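Local atomic coordinates of ABC transporter periplasmic-binding protein YtfQ (PDB entry 6HB0), a protein that probably binds a furanose sugar such as L-arabinofuranose outside the cytoplasmic membrane and delivers it to an ABC transporter for uptake. Residues N264-L267 against G268-M272; V242-H246 against D247-A251; V92-E95 against T96-A99; R69-Q73 against Q74-V78. All coordinates share one frame; numbering follows the deposited sequence.

Contact 1: N264-L267 against G268-M272; sequences NPLL and GPELM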
loop_
_atom_site.group_PDB
_atom_site.type_symbol
_atom_site.label_atom_id
_atom_site.label_comp_id
_atom_site.label_asym_id
_atom_site.label_seq_id
_atom_site.Cartn_x
_atom_site.Cartn_y
_atom_site.Cartn_z
ATOM N N ASN A 264 3.922 0.170 2.988
ATOM C CA ASN A 264 4.171 -1.102 2.321
ATOM C C ASN A 264 3.053 -2.140 2.541
ATOM O O ASN A 264 2.359 -2.162 3.535
ATOM C CB ASN A 264 5.452 -1.769 2.826
ATOM C CG ASN A 264 6.714 -1.083 2.414
ATOM O OD1 ASN A 264 7.721 -1.281 3.071
ATOM N ND2 ASN A 264 6.706 -0.341 1.335
ATOM N N PRO A 265 2.912 -3.042 1.571
ATOM C CA PRO A 265 2.209 -4.271 1.910
ATOM C C PRO A 265 3.046 -5.136 2.842
ATOM O O PRO A 265 4.218 -4.825 3.193
ATOM C CB PRO A 265 2.052 -4.962 0.562
ATOM C CG PRO A 265 3.275 -4.558 -0.168
ATOM C CD PRO A 265 3.566 -3.124 0.270
ATOM N N LEU A 266 2.437 -6.219 3.267
ATOM C CA LEU A 266 3.134 -7.278 3.973
ATOM C C LEU A 266 4.416 -7.598 3.205
ATOM O O LEU A 266 4.396 -7.677 1.983
ATOM C CB LEU A 266 2.212 -8.495 3.919
ATOM C CG LEU A 266 2.747 -9.827 4.355
ATOM C CD1 LEU A 266 1.515 -10.601 4.760
ATOM C CD2 LEU A 266 3.452 -10.577 3.257
ATOM N N LEU A 267 5.515 -7.828 3.904
ATOM C CA LEU A 267 6.801 -8.102 3.215
ATOM C C LEU A 267 7.098 -9.617 3.086
ATOM O O LEU A 267 7.720 -10.068 2.103
ATOM C CB LEU A 267 7.945 -7.449 3.982
ATOM C CG LEU A 267 7.948 -5.924 3.990
ATOM C CD1 LEU A 267 9.276 -5.450 4.568
ATOM C CD2 LEU A 267 7.711 -5.360 2.589
ATOM N N GLY A 268 6.707 -10.374 4.095
ATOM C CA GLY A 268 6.827 -11.845 4.036
ATOM C C GLY A 268 7.359 -12.392 5.324
ATOM O O GLY A 268 6.769 -13.263 5.889
ATOM N N PRO A 269 8.483 -11.852 5.810
ATOM C CA PRO A 269 9.085 -12.421 7.009
ATOM C C PRO A 269 8.251 -12.277 8.230
ATOM O O PRO A 269 8.237 -13.164 9.101
ATOM C CB PRO A 269 10.385 -11.627 7.153
ATOM C CG PRO A 269 10.724 -11.343 5.759
ATOM C CD PRO A 269 9.421 -10.953 5.131
ATOM N N GLU A 270 7.510 -11.189 8.312
ATOM C CA GLU A 270 6.654 -11.002 9.487
ATOM C C GLU A 270 5.500 -12.032 9.476
ATOM O O GLU A 270 5.103 -12.536 10.528
ATOM C CB GLU A 270 6.206 -9.544 9.653
ATOM C CG GLU A 270 5.048 -9.058 8.799
ATOM C CD GLU A 270 5.423 -8.842 7.316
ATOM O OE1 GLU A 270 5.514 -9.895 6.615
ATOM O OE2 GLU A 270 5.600 -7.662 6.822
ATOM N N LEU A 271 4.972 -12.362 8.307
ATOM C CA LEU A 271 3.971 -13.439 8.196
ATOM C C LEU A 271 4.544 -14.761 8.690
ATOM O O LEU A 271 3.910 -15.479 9.464
ATOM C CB LEU A 271 3.518 -13.568 6.736
ATOM C CG LEU A 271 2.632 -14.740 6.391
ATOM C CD1 LEU A 271 1.396 -14.713 7.275
ATOM C CD2 LEU A 271 2.276 -14.714 4.910
ATOM N N MET A 272 5.761 -15.089 8.264
ATOM C CA MET A 272 6.376 -16.373 8.671
ATOM C C MET A 272 6.610 -16.373 10.184
ATOM O O MET A 272 6.362 -17.348 10.853
ATOM C CB MET A 272 7.673 -16.643 7.929
ATOM C CG MET A 272 7.491 -16.673 6.431
ATOM S SD MET A 272 6.203 -17.824 5.878
ATOM C CE MET A 272 5.606 -16.933 4.442
#
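Glu-270, in the first turn of helix 269-279, folds its carboxylate back to hold Leu-267, a local contact at the N-terminus of the helix, just after the loop that follows strand 259-263, where a side chain accepts backbone amides. OE2 accepts the backbone N of Leu-267 at 2.9 Å through its syn lone pair, and the bond is almost straight, 173° at the hydrogen. OE1 serves two further amides: Gly-268 N at 2.8 Å on its syn side and Leu-271 N at 3.0 Å on its anti side. Three bonds thus fix the carboxylate's rotation, and its probable negative charge would suit the N-H groups at the start of the helix. The fold comes from the torsions: CG lies between backbone N and carbonyl carbon (chi1 80°) and the chain bends back at chi2, -74°. Gly-268, the N-cap, has a positive phi, a region natural to glycine, and Pro-269 fits the first helical position, where no amide donor is needed. Leu-266 lays CG 3.6 Å from Glu-270 OE1, while its CD1 approaches Leu-271 CB at 4.1 Å. These leucines also touch strand 103-106, at Thr-106 and Ile-104 respectively, and Met-272 packs onto helix 38-48.

Contact 2: V242-H246 against D247-A251; sequences VDATH and DGMQA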
loop_
_atom_site.group_PDB
_atom_site.type_symbol
_atom_site.label_atom_id
_atom_site.label_comp_id
_atom_site.label_asym_id
_atom_site.label_seq_id
_atom_site.Cartn_x
_atom_site.Cartn_y
_atom_site.Cartn_z
ATOM N N VAL A 242 1.798 9.480 -3.534
ATOM C CA VAL A 242 1.900 8.174 -2.931
ATOM C C VAL A 242 2.454 7.180 -3.937
ATOM O O VAL A 242 2.127 7.242 -5.105
ATOM C CB VAL A 242 0.524 7.728 -2.443
ATOM C CG1 VAL A 242 0.621 6.391 -1.730
ATOM C CG2 VAL A 242 -0.092 8.796 -1.530
ATOM N N ASP A 243 3.283 6.248 -3.451
ATOM C CA ASP A 243 3.849 5.079 -4.190
ATOM C C ASP A 243 5.328 5.341 -4.547
ATOM O O ASP A 243 5.660 6.152 -5.412
ATOM C CB ASP A 243 3.130 4.695 -5.483
ATOM C CG ASP A 243 1.704 4.227 -5.307
ATOM O OD1 ASP A 243 1.292 3.733 -4.250
ATOM O OD2 ASP A 243 1.000 4.342 -6.312
ATOM N N ALA A 244 6.218 4.624 -3.892
ATOM C CA ALA A 244 7.627 4.793 -4.137
ATOM C C ALA A 244 8.050 3.836 -5.246
ATOM O O ALA A 244 8.790 2.892 -5.017
ATOM C CB ALA A 244 8.372 4.532 -2.860
ATOM N N THR A 245 7.523 4.054 -6.437
ATOM C CA THR A 245 7.844 3.225 -7.567
ATOM C C THR A 245 9.091 3.795 -8.260
ATOM O O THR A 245 9.538 4.932 -8.020
ATOM C CB THR A 245 6.711 3.268 -8.595
ATOM O OG1 THR A 245 6.574 4.611 -9.087
ATOM C CG2 THR A 245 5.411 2.793 -8.006
ATOM N N HIS A 246 9.638 3.016 -9.160
ATOM C CA HIS A 246 10.811 3.456 -9.909
ATOM C C HIS A 246 10.581 4.842 -10.601
ATOM O O HIS A 246 11.410 5.757 -10.469
ATOM C CB HIS A 246 11.227 2.397 -10.957
ATOM C CG HIS A 246 12.687 2.456 -11.306
ATOM N ND1 HIS A 246 13.592 1.507 -10.870
ATOM C CD2 HIS A 246 13.400 3.369 -12.008
ATOM C CE1 HIS A 246 14.809 1.859 -11.267
ATOM N NE2 HIS A 246 14.720 2.974 -11.966
ATOM N N ASP A 247 9.484 4.978 -11.335
ATOM C CA ASP A 247 9.258 6.203 -12.123
ATOM C C ASP A 247 8.925 7.402 -11.254
ATOM O O ASP A 247 9.381 8.531 -11.550
ATOM C CB ASP A 247 8.234 5.969 -13.211
ATOM C CG ASP A 247 8.781 5.028 -14.314
ATOM O OD1 ASP A 247 10.019 4.738 -14.364
ATOM O OD2 ASP A 247 7.990 4.586 -15.147
ATOM N N GLY A 248 8.212 7.141 -10.162
ATOM C CA GLY A 248 7.944 8.151 -9.137
ATOM C C GLY A 248 9.218 8.661 -8.525
ATOM O O GLY A 248 9.489 9.860 -8.474
ATOM N N MET A 249 10.025 7.733 -8.062
ATOM C CA MET A 249 11.318 8.063 -7.469
ATOM C C MET A 249 12.269 8.733 -8.460
ATOM O O MET A 249 13.072 9.554 -8.064
ATOM C CB MET A 249 11.973 6.803 -6.904
ATOM C CG MET A 249 11.150 6.111 -5.850
ATOM S SD MET A 249 11.625 6.803 -4.289
ATOM C CE MET A 249 13.284 6.081 -4.205
ATOM N N GLN A 250 12.183 8.382 -9.740
ATOM C CA GLN A 250 12.999 9.022 -10.738
ATOM C C GLN A 250 12.620 10.500 -10.892
ATOM O O GLN A 250 13.484 11.389 -10.931
ATOM C CB GLN A 250 12.932 8.304 -12.099
ATOM C CG GLN A 250 13.881 8.906 -13.146
ATOM C CD GLN A 250 15.333 8.801 -12.721
ATOM O OE1 GLN A 250 15.837 7.722 -12.444
ATOM N NE2 GLN A 250 15.976 9.931 -12.572
ATOM N N ALA A 251 11.332 10.768 -10.965
ATOM C CA ALA A 251 10.834 12.173 -10.961
ATOM C C ALA A 251 11.293 12.966 -9.754
ATOM O O ALA A 251 11.707 14.113 -9.857
ATOM C CB ALA A 251 9.319 12.183 -11.050
#
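Thr-245 caps the helix that carries Gly-248, and its side chain forks at CB into a methyl and the capping hydroxyl. The methyl CG2 lies beside the backbone N and comes 3.9 Å from CB of Asp-243. The other branch, OG1, sits between backbone N and carbonyl carbon (chi1 63°), which places it within reach of the first-turn amide, Gly-248 N, accepted at 3.2 Å. The same hydroxyl is hydrogen-bonded to Asp-216, whose carboxylate binds zinc together with Asp-217, so the capping residue is also a second-shell neighbour of a metal site. Gly-248 suits its place because a side chain here would press on OG1 and on the carbonyl oxygen of Asp-243. The chain is here leaving strand 238-242 of the mixed sheet through an inverse gamma turn centred on Ala-244 and entering helix 246-253, the first half of a beta-alpha-beta crossover to strand 259-263. Backbone bonds then start the helix: Met-249 N gives to Thr-245 O at 2.8 Å, and Gln-250 N to His-246 O, also at 2.8 Å. Met-249 sets its CB 3.3 Å from Thr-245 O; the residue has two conformers, so the approach of SD to Ala-244 CB is doubtful. Gln-250 rests CB on His-246 O and sends NE2 to Asp-254. His-246 and Asp-247 have each been seen to bind zinc, although neither metal is bound to this chain.

Contact 3: V92-E95 against T96-A99; sequences VLQE and TKNA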
loop_
_atom_site.group_PDB
_atom_site.type_symbol
_atom_site.label_atom_id
_atom_site.label_comp_id
_atom_site.label_asym_id
_atom_site.label_seq_id
_atom_site.Cartn_x
_atom_site.Cartn_y
_atom_site.Cartn_z
ATOM N N VAL A 92 -16.611 -20.243 7.133
ATOM C CA VAL A 92 -15.377 -20.990 6.949
ATOM C C VAL A 92 -14.345 -20.772 8.091
ATOM O O VAL A 92 -13.579 -21.681 8.474
ATOM C CB VAL A 92 -14.794 -20.762 5.563
ATOM C CG1 VAL A 92 -14.065 -19.437 5.443
ATOM C CG2 VAL A 92 -13.818 -21.872 5.219
ATOM N N LEU A 93 -14.351 -19.590 8.668
ATOM C CA LEU A 93 -13.526 -19.292 9.837
ATOM C C LEU A 93 -13.965 -20.071 11.088
ATOM O O LEU A 93 -13.141 -20.384 11.932
ATOM C CB LEU A 93 -13.502 -17.802 10.106
ATOM C CG LEU A 93 -12.726 -16.986 9.037
ATOM C CD1 LEU A 93 -12.721 -15.503 9.349
ATOM C CD2 LEU A 93 -11.322 -17.457 8.806
ATOM N N GLN A 94 -15.247 -20.398 11.204
ATOM C CA GLN A 94 -15.687 -21.328 12.241
ATOM C C GLN A 94 -15.151 -22.700 12.018
ATOM O O GLN A 94 -14.761 -23.360 13.000
ATOM C CB GLN A 94 -17.209 -21.377 12.393
ATOM C CG GLN A 94 -17.764 -20.113 13.040
ATOM C CD GLN A 94 -17.325 -19.929 14.492
ATOM O OE1 GLN A 94 -17.211 -20.878 15.235
ATOM N NE2 GLN A 94 -17.125 -18.682 14.897
ATOM N N GLU A 95 -15.089 -23.121 10.756
ATOM C CA GLU A 95 -14.494 -24.416 10.407
ATOM C C GLU A 95 -12.991 -24.473 10.720
ATOM O O GLU A 95 -12.471 -25.538 11.156
ATOM C CB GLU A 95 -14.762 -24.795 8.951
ATOM C CG GLU A 95 -16.236 -25.016 8.636
ATOM C CD GLU A 95 -16.584 -24.952 7.138
ATOM O OE1 GLU A 95 -15.742 -25.302 6.289
ATOM O OE2 GLU A 95 -17.736 -24.585 6.802
ATOM N N THR A 96 -12.273 -23.366 10.521
ATOM C CA THR A 96 -10.864 -23.379 10.894
ATOM C C THR A 96 -10.721 -23.416 12.410
ATOM O O THR A 96 -9.888 -24.131 12.956
ATOM C CB THR A 96 -10.064 -22.207 10.296
ATOM O OG1 THR A 96 -10.697 -20.969 10.628
ATOM C CG2 THR A 96 -10.035 -22.334 8.821
ATOM N N LYS A 97 -11.529 -22.649 13.101
ATOM C CA LYS A 97 -11.442 -22.592 14.527
ATOM C C LYS A 97 -11.783 -23.971 15.095
ATOM O O LYS A 97 -11.060 -24.468 15.955
ATOM C CB LYS A 97 -12.356 -21.516 15.046
ATOM C CG LYS A 97 -12.618 -21.507 16.531
ATOM C CD LYS A 97 -13.545 -20.332 16.831
ATOM C CE LYS A 97 -13.201 -19.582 18.090
ATOM N NZ LYS A 97 -13.709 -20.376 19.240
ATOM N N ASN A 98 -12.817 -24.617 14.572
ATOM C CA ASN A 98 -13.182 -25.970 15.027
ATOM C C ASN A 98 -12.072 -26.990 14.744
ATOM O O ASN A 98 -11.919 -27.939 15.502
ATOM C CB ASN A 98 -14.453 -26.494 14.362
ATOM C CG ASN A 98 -15.692 -25.743 14.765
ATOM O OD1 ASN A 98 -15.732 -25.046 15.771
ATOM N ND2 ASN A 98 -16.728 -25.896 13.966
ATOM N N ALA A 99 -11.322 -26.818 13.657
ATOM C CA ALA A 99 -10.181 -27.698 13.385
ATOM C C ALA A 99 -8.904 -27.311 14.145
ATOM O O ALA A 99 -7.895 -27.960 13.977
ATOM C CB ALA A 99 -9.895 -27.767 11.911
HETATM O O HOH W 1 -10.681 -19.362 12.464
#
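Leu-93 and Thr-96 run alongside each other in the same direction, one turn apart on helix 90-98, with Leu-93 CD2 4.0 Å from Thr-96 OG1. In Thr-96 the hydroxyl stands between backbone N and carbonyl carbon (chi1 54°), and this brings OG1 within 2.8 Å of Leu-93 O; a water also donates to that carbonyl oxygen. The methyl CG2, the other branch, lies beside the backbone N and comes 3.6 Å from Val-92 O. A small branched residue suits this buried site, since its side chain touches Ile-68 and Ile-72 of helix 61-73. The helix is the middle of a beta-alpha-beta crossover from strand 78-81 to strand 103-106, and Leu-93 packs on Phe-81 and Val-103. On the outer side Gln-94 bends at chi2, -66°, so that its amide runs beside Lys-97, OE1 lying 4.0 Å from CD, while NE2 turns to Asp-114. Lys-97 places CG anti to the backbone N (chi1 167°), and its amino end leads away from 92-95. Glu-95 is extended beyond CG and carries its carboxylate to Arg-69 of helix 61-73 in a salt bridge. Asn-98 tucks CG 3.1 Å from Gln-94 O, whose backbone partner is Asn-98 N at 2.8 Å.

Contact 4: R69-Q73 against Q74-V78; sequences RSFIQ and QGVDV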
loop_
_atom_site.group_PDB
_atom_site.type_symbol
_atom_site.label_atom_id
_atom_site.label_comp_id
_atom_site.label_asym_id
_atom_site.label_seq_id
_atom_site.Cartn_x
_atom_site.Cartn_y
_atom_site.Cartn_z
ATOM N N ARG A 69 -10.880 -24.751 2.990
ATOM C CA ARG A 69 -11.376 -26.059 3.399
ATOM C C ARG A 69 -10.401 -27.171 3.066
ATOM O O ARG A 69 -10.218 -28.072 3.865
ATOM C CB ARG A 69 -12.715 -26.365 2.725
ATOM C CG ARG A 69 -13.803 -25.458 3.220
ATOM C CD ARG A 69 -15.151 -25.783 2.647
ATOM N NE ARG A 69 -16.116 -25.096 3.496
ATOM C CZ ARG A 69 -17.210 -24.514 3.059
ATOM N NH1 ARG A 69 -17.492 -24.519 1.769
ATOM N NH2 ARG A 69 -18.009 -23.907 3.917
ATOM N N SER A 70 -9.777 -27.085 1.904
ATOM C CA SER A 70 -8.787 -28.077 1.528
ATOM C C SER A 70 -7.553 -28.011 2.442
ATOM O O SER A 70 -7.014 -29.061 2.854
ATOM C CB SER A 70 -8.433 -27.929 0.068
ATOM O OG SER A 70 -7.223 -28.583 -0.209
ATOM N N PHE A 71 -7.138 -26.810 2.845
ATOM C CA PHE A 71 -6.066 -26.736 3.832
ATOM C C PHE A 71 -6.450 -27.381 5.144
ATOM O O PHE A 71 -5.585 -27.988 5.801
ATOM C CB PHE A 71 -5.622 -25.280 4.131
ATOM C CG PHE A 71 -4.997 -24.576 2.979
ATOM C CD1 PHE A 71 -4.133 -25.236 2.116
ATOM C CD2 PHE A 71 -5.189 -23.213 2.810
ATOM C CE1 PHE A 71 -3.541 -24.577 1.050
ATOM C CE2 PHE A 71 -4.585 -22.551 1.753
ATOM C CZ PHE A 71 -3.760 -23.234 0.865
ATOM N N ILE A 72 -7.709 -27.229 5.566
ATOM C CA ILE A 72 -8.154 -27.884 6.778
ATOM C C ILE A 72 -8.034 -29.402 6.615
ATOM O O ILE A 72 -7.485 -30.071 7.494
ATOM C CB ILE A 72 -9.597 -27.557 7.141
ATOM C CG1 ILE A 72 -9.746 -26.082 7.498
ATOM C CG2 ILE A 72 -10.065 -28.428 8.312
ATOM C CD1 ILE A 72 -11.198 -25.671 7.567
ATOM N N GLN A 73 -8.519 -29.915 5.486
ATOM C CA GLN A 73 -8.381 -31.345 5.138
ATOM C C GLN A 73 -6.941 -31.810 5.114
ATOM O O GLN A 73 -6.646 -32.873 5.606
ATOM C CB GLN A 73 -9.049 -31.655 3.780
ATOM C CG GLN A 73 -10.575 -31.573 3.858
ATOM C CD GLN A 73 -11.125 -32.181 5.158
ATOM O OE1 GLN A 73 -11.156 -33.412 5.314
ATOM N NE2 GLN A 73 -11.542 -31.321 6.108
ATOM N N GLN A 74 -6.046 -31.009 4.557
ATOM C CA GLN A 74 -4.627 -31.367 4.499
ATOM C C GLN A 74 -3.898 -31.290 5.859
ATOM O O GLN A 74 -2.729 -31.616 5.918
ATOM C CB GLN A 74 -3.890 -30.475 3.501
ATOM C CG GLN A 74 -4.334 -30.607 2.060
ATOM C CD GLN A 74 -3.784 -29.494 1.198
ATOM O OE1 GLN A 74 -2.581 -29.313 1.088
ATOM N NE2 GLN A 74 -4.674 -28.740 0.574
ATOM N N GLY A 75 -4.575 -30.834 6.910
ATOM C CA GLY A 75 -4.002 -30.666 8.246
ATOM C C GLY A 75 -2.850 -29.680 8.384
ATOM O O GLY A 75 -1.918 -29.912 9.148
ATOM N N VAL A 76 -2.909 -28.557 7.672
ATOM C CA VAL A 76 -1.845 -27.564 7.802
ATOM C C VAL A 76 -1.853 -27.025 9.238
ATOM O O VAL A 76 -2.846 -27.139 9.956
ATOM C CB VAL A 76 -1.979 -26.413 6.798
ATOM C CG1 VAL A 76 -2.010 -26.916 5.362
ATOM C CG2 VAL A 76 -3.197 -25.583 7.092
ATOM N N ASP A 77 -0.740 -26.439 9.649
ATOM C CA ASP A 77 -0.600 -25.886 10.982
ATOM C C ASP A 77 -1.207 -24.493 11.117
ATOM O O ASP A 77 -1.701 -24.133 12.167
ATOM C CB ASP A 77 0.873 -25.834 11.364
ATOM C CG ASP A 77 1.531 -27.248 11.371
ATOM O OD1 ASP A 77 0.998 -28.167 12.014
ATOM O OD2 ASP A 77 2.545 -27.431 10.704
ATOM N N VAL A 78 -1.129 -23.723 10.040
ATOM C CA VAL A 78 -1.575 -22.331 9.999
ATOM C C VAL A 78 -2.154 -22.045 8.625
ATOM O O VAL A 78 -1.681 -22.545 7.625
ATOM C CB VAL A 78 -0.387 -21.357 10.227
ATOM C CG1 VAL A 78 -0.858 -19.909 10.306
ATOM C CG2 VAL A 78 0.358 -21.725 11.502
#
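The phenyl ring of Phe-71 and the carboxamide of Gln-74 leave the end of helix 61-73 as neighbours with a common heading, their planes 55° apart. The turn that brings them together is a Schellman motif, the classic way of ending a helix on a glycine. NE2 of Gln-74 stands obliquely to the ring, 3.9 Å from CD1, and CG1 of Val-76 likewise meets it at a slant. The side chain of Phe-71 also packs against Lys-53 and Ala-55 of strand 51-56 and Ile-79 of strand 78-81, so a large apolar side chain suits this buried place between helix and sheet. Gly-75 takes a positive phi of 62°, a conformation that glycine adopts easily, and its N bonds back to Ile-72 O at 3.1 Å, approaching from well above that carbonyl plane. The longer bond of the motif, Val-76 N to Phe-71 O at 3.3 Å, is nearly straight but weak. It is accompanied by the apolar touch expected of this motif: Val-76, itself buried, points toward the helix and lays CG2 3.8 Å from Phe-71 CB before the chain enters strand 78-81. Gln-74 also touches Lys-53. Its backbone N donates to Ser-70 O at 2.8 Å, and its side chain, extended beyond CG, runs back along the same turn. Ser-70 sets its hydroxyl opposite the backbone N (chi1 162°), where OG lies in the plane of the Gln-74 amide and accepts NE2 at 2.7 Å.

How the contacts relate
Along the chain the order is contact 4, contact 3, contact 2, contact 1. Contacts 3 and 4 are neighbours, their centres about 10 Å apart: helices 61-73 and 90-98 lie together against the parallel sheet, where Ala-99 packs on Ile-72 and strand 78-81 links the two helices. Contact 2 belongs to the mixed sheet of the other lobe, its centre about 42 Å from that of contact 3. Contact 1 lies between, about 21 Å by centres from contact 2 and from contact 4, and carries the chain from strand 259-263 of the mixed sheet to a helix against the parallel one. The two-lobed plan is that of periplasmic binding proteins, whose lobes typically close on the ligand.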